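Local coordinates for protein MHC class I antigen (Ctenopharyngodon idella, PDB 5H5Z) that probably presents peptides to T cells at the cell surface, as a class I histocompatibility heavy chain paired with beta-2-microglobulin, at residues L122-L127 against N152-E157. Numbering follows the deposited sequence.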
ATOM      1  N   LEU A 122      -7.442  20.746   2.563  1.00 22.66           N
ATOM      2  CA  LEU A 122      -8.576  21.264   3.303  1.00 21.53           C
ATOM      3  C   LEU A 122      -8.260  21.408   4.784  1.00 23.65           C
ATOM      4  O   LEU A 122      -7.782  20.468   5.425  1.00 24.96           O
ATOM      5  CB  LEU A 122      -9.810  20.362   3.122  1.00 22.25           C
ATOM      6  CG  LEU A 122     -11.076  20.680   3.936  1.00 21.64           C
ATOM      7  CD1 LEU A 122     -11.633  22.054   3.584  1.00 23.70           C
ATOM      8  CD2 LEU A 122     -12.131  19.601   3.735  1.00 23.47           C
ATOM      9  N   ASP A 123      -8.522  22.597   5.311  1.00 27.22           N
ATOM     10  CA  ASP A 123      -8.682  22.781   6.743  1.00 34.11           C
ATOM     11  C   ASP A 123     -10.187  22.870   7.001  1.00 35.49           C
ATOM     12  O   ASP A 123     -10.810  23.905   6.731  1.00 37.26           O
ATOM     13  CB  ASP A 123      -7.971  24.051   7.215  1.00 35.29           C
ATOM     14  CG  ASP A 123      -8.014  24.226   8.728  1.00 46.70           C
ATOM     15  OD1 ASP A 123      -8.965  23.738   9.377  1.00 49.74           O
ATOM     16  OD2 ASP A 123      -7.095  24.868   9.274  1.00 49.70           O
ATOM     17  N   LYS A 124     -10.778  21.790   7.506  1.00 31.64           N
ATOM     18  CA  LYS A 124     -12.234  21.774   7.688  1.00 37.88           C
ATOM     19  C   LYS A 124     -12.702  22.395   9.014  1.00 38.95           C
ATOM     20  O   LYS A 124     -13.903  22.439   9.299  1.00 47.57           O
ATOM     21  CB  LYS A 124     -12.840  20.382   7.426  1.00 40.46           C
ATOM     22  CG  LYS A 124     -12.592  19.308   8.473  1.00 39.92           C
ATOM     23  CD  LYS A 124     -13.460  18.094   8.163  1.00 44.33           C
ATOM     24  CE  LYS A 124     -13.272  16.967   9.167  1.00 40.12           C
ATOM     25  NZ  LYS A 124     -13.798  17.305  10.518  1.00 34.81           N
ATOM     26  N   ASN A 125     -11.747  22.883   9.806  1.00 41.84           N
ATOM     27  CA  ASN A 125     -12.056  23.687  10.986  1.00 42.48           C
ATOM     28  C   ASN A 125     -12.334  25.144  10.617  1.00 40.42           C
ATOM     29  O   ASN A 125     -13.277  25.750  11.127  1.00 42.59           O
ATOM     30  CB  ASN A 125     -10.922  23.616  12.012  1.00 48.96           C
ATOM     31  CG  ASN A 125     -10.794  22.247  12.657  1.00 40.96           C
ATOM     32  OD1 ASN A 125     -11.624  21.359  12.447  1.00 53.50           O
ATOM     33  ND2 ASN A 125      -9.751  22.074  13.456  1.00 42.28           N
ATOM     34  N   THR A 126     -11.509  25.695   9.727  1.00 38.25           N
ATOM     35  CA  THR A 126     -11.631  27.089   9.303  1.00 37.97           C
ATOM     36  C   THR A 126     -12.363  27.233   7.969  1.00 38.20           C
ATOM     37  O   THR A 126     -12.607  28.353   7.509  1.00 38.52           O
ATOM     38  CB  THR A 126     -10.254  27.773   9.183  1.00 40.68           C
ATOM     39  OG1 THR A 126      -9.401  26.991   8.337  1.00 38.45           O
ATOM     40  CG2 THR A 126      -9.605  27.929  10.555  1.00 42.60           C
ATOM     41  N   LEU A 127     -12.705  26.099   7.357  1.00 35.68           N
ATOM     42  CA  LEU A 127     -13.365  26.068   6.048  1.00 36.09           C
ATOM     43  C   LEU A 127     -12.565  26.840   4.999  1.00 33.79           C
ATOM     44  O   LEU A 127     -13.111  27.630   4.223  1.00 34.10           O
ATOM     45  CB  LEU A 127     -14.813  26.573   6.146  1.00 36.10           C
ATOM     46  CG  LEU A 127     -15.793  25.643   6.868  1.00 37.83           C
ATOM     47  CD1 LEU A 127     -17.067  26.378   7.255  1.00 46.56           C
ATOM     48  CD2 LEU A 127     -16.105  24.433   6.000  1.00 36.35           C
ATOM     49  N   ASN A 152     -17.137  19.752   0.867  1.00 22.56           N
ATOM     50  CA  ASN A 152     -16.206  18.693   1.214  1.00 20.53           C
ATOM     51  C   ASN A 152     -16.328  18.281   2.681  1.00 20.62           C
ATOM     52  O   ASN A 152     -16.368  17.092   2.982  1.00 23.80           O
ATOM     53  CB  ASN A 152     -14.769  19.134   0.908  1.00 21.58           C
ATOM     54  CG  ASN A 152     -14.434  19.107  -0.579  1.00 21.74           C
ATOM     55  OD1 ASN A 152     -13.283  19.306  -0.941  1.00 22.68           O
ATOM     56  ND2 ASN A 152     -15.423  18.854  -1.439  1.00 21.11           N
ATOM     57  N   LYS A 153     -16.390  19.264   3.581  1.00 20.08           N
ATOM     58  CA  LYS A 153     -16.649  19.009   5.006  1.00 20.71           C
ATOM     59  C   LYS A 153     -17.973  18.270   5.221  1.00 22.04           C
ATOM     60  O   LYS A 153     -18.034  17.312   6.006  1.00 21.75           O
ATOM     61  CB  LYS A 153     -16.615  20.318   5.803  1.00 24.80           C
ATOM     62  CG  LYS A 153     -16.957  20.189   7.282  1.00 28.75           C
ATOM     63  CD  LYS A 153     -17.137  21.564   7.909  1.00 35.52           C
ATOM     64  CE  LYS A 153     -17.642  21.488   9.342  1.00 41.29           C
ATOM     65  NZ  LYS A 153     -16.582  21.047  10.291  1.00 39.64           N
ATOM     66  N   GLY A 154     -19.026  18.710   4.528  1.00 20.82           N
ATOM     67  CA  GLY A 154     -20.320  18.026   4.582  1.00 21.20           C
ATOM     68  C   GLY A 154     -20.206  16.565   4.186  1.00 21.89           C
ATOM     69  O   GLY A 154     -20.718  15.676   4.880  1.00 23.75           O
ATOM     70  N   TYR A 155     -19.531  16.312   3.066  1.00 22.12           N
ATOM     71  CA  TYR A 155     -19.273  14.947   2.620  1.00 20.90           C
ATOM     72  C   TYR A 155     -18.489  14.125   3.653  1.00 20.22           C
ATOM     73  O   TYR A 155     -18.871  12.995   3.983  1.00 19.07           O
ATOM     74  CB  TYR A 155     -18.538  14.923   1.270  1.00 20.95           C
ATOM     75  CG  TYR A 155     -18.044  13.536   0.930  1.00 19.92           C
ATOM     76  CD1 TYR A 155     -18.897  12.593   0.347  1.00 20.73           C
ATOM     77  CD2 TYR A 155     -16.737  13.143   1.247  1.00 20.22           C
ATOM     78  CE1 TYR A 155     -18.458  11.311   0.068  1.00 19.62           C
ATOM     79  CE2 TYR A 155     -16.292  11.863   0.978  1.00 20.68           C
ATOM     80  CZ  TYR A 155     -17.151  10.954   0.384  1.00 21.04           C
ATOM     81  OH  TYR A 155     -16.702   9.688   0.108  1.00 20.46           O
ATOM     82  N   LEU A 156     -17.387  14.684   4.151  1.00 20.26           N
ATOM     83  CA  LEU A 156     -16.505  13.942   5.064  1.00 18.25           C
ATOM     84  C   LEU A 156     -17.184  13.559   6.377  1.00 20.22           C
ATOM     85  O   LEU A 156     -17.018  12.441   6.871  1.00 21.71           O
ATOM     86  CB  LEU A 156     -15.232  14.743   5.360  1.00 19.61           C
ATOM     87  CG  LEU A 156     -14.222  14.914   4.223  1.00 19.06           C
ATOM     88  CD1 LEU A 156     -13.109  15.859   4.660  1.00 19.55           C
ATOM     89  CD2 LEU A 156     -13.649  13.579   3.770  1.00 18.52           C
ATOM     90  N   GLU A 157     -17.939  14.492   6.940  1.00 20.56           N
ATOM     91  CA  GLU A 157     -18.531  14.307   8.261  1.00 23.50           C
ATOM     92  C   GLU A 157     -19.864  13.564   8.226  1.00 24.63           C
ATOM     93  O   GLU A 157     -20.305  13.035   9.245  1.00 26.59           O
ATOM     94  CB  GLU A 157     -18.684  15.654   8.970  1.00 23.81           C
ATOM     95  CG  GLU A 157     -17.348  16.338   9.229  1.00 25.15           C
ATOM     96  CD  GLU A 157     -17.472  17.671   9.937  1.00 30.05           C
ATOM     97  OE1 GLU A 157     -18.603  18.142  10.161  1.00 32.39           O
ATOM     98  OE2 GLU A 157     -16.422  18.253  10.276  1.00 33.67           O
TER
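The carboxylate of Glu-157 takes both lysines of the contact on one oxygen. Lys-124 NZ meets OE2 on its anti lone pair, at 2.8 Å. Lys-153 NZ reaches the same OE2 from the syn side, 28° out of the carboxylate plane, also at 2.8 Å. Lys-124 and Glu-157 approach from opposite directions. Beyond chi1 the Lys-124 chain is extended as far as CE, then bends at chi4 (68°), which turns its ammonium to the oxygen. Lys-153 bends likewise at its end, and its NZ also donates to the carbonyl O of Lys-124 at 3.2 Å. The donor is tilted 28° from that carbonyl plane. The aliphatic parts of the two lysines pack together, with CB to CB at 4.1 Å. Leu-127 crosses Lys-153 at about a right angle, its CD2 3.6 Å from Lys-153 CD. Deeper in, Leu-122 and Leu-156 meet tip to tip, CD2 to CD1 at 4.0 Å. Leu-122 CD2 also lies against Asn-152 CB. Tyr-110 of strand 106-114 touches all three of these residues. On the loop side, Asp-123 OD1 accepts from the backbone N of Asn-125, an Asx turn, and from that of Thr-126, which makes an Asx motif where the chain leaves strand 117-123. The contact thus joins the turn between strands 117-123 and 128-131 to helix 148-170, a wall of the peptide groove. On that helix, Asn-152 packs on the bound peptide. Lys-124 NZ and Lys-153 NZ stand 4.7 Å apart, and the shared carboxylate lies between the two positive charges and is probably stabilised in its charged form.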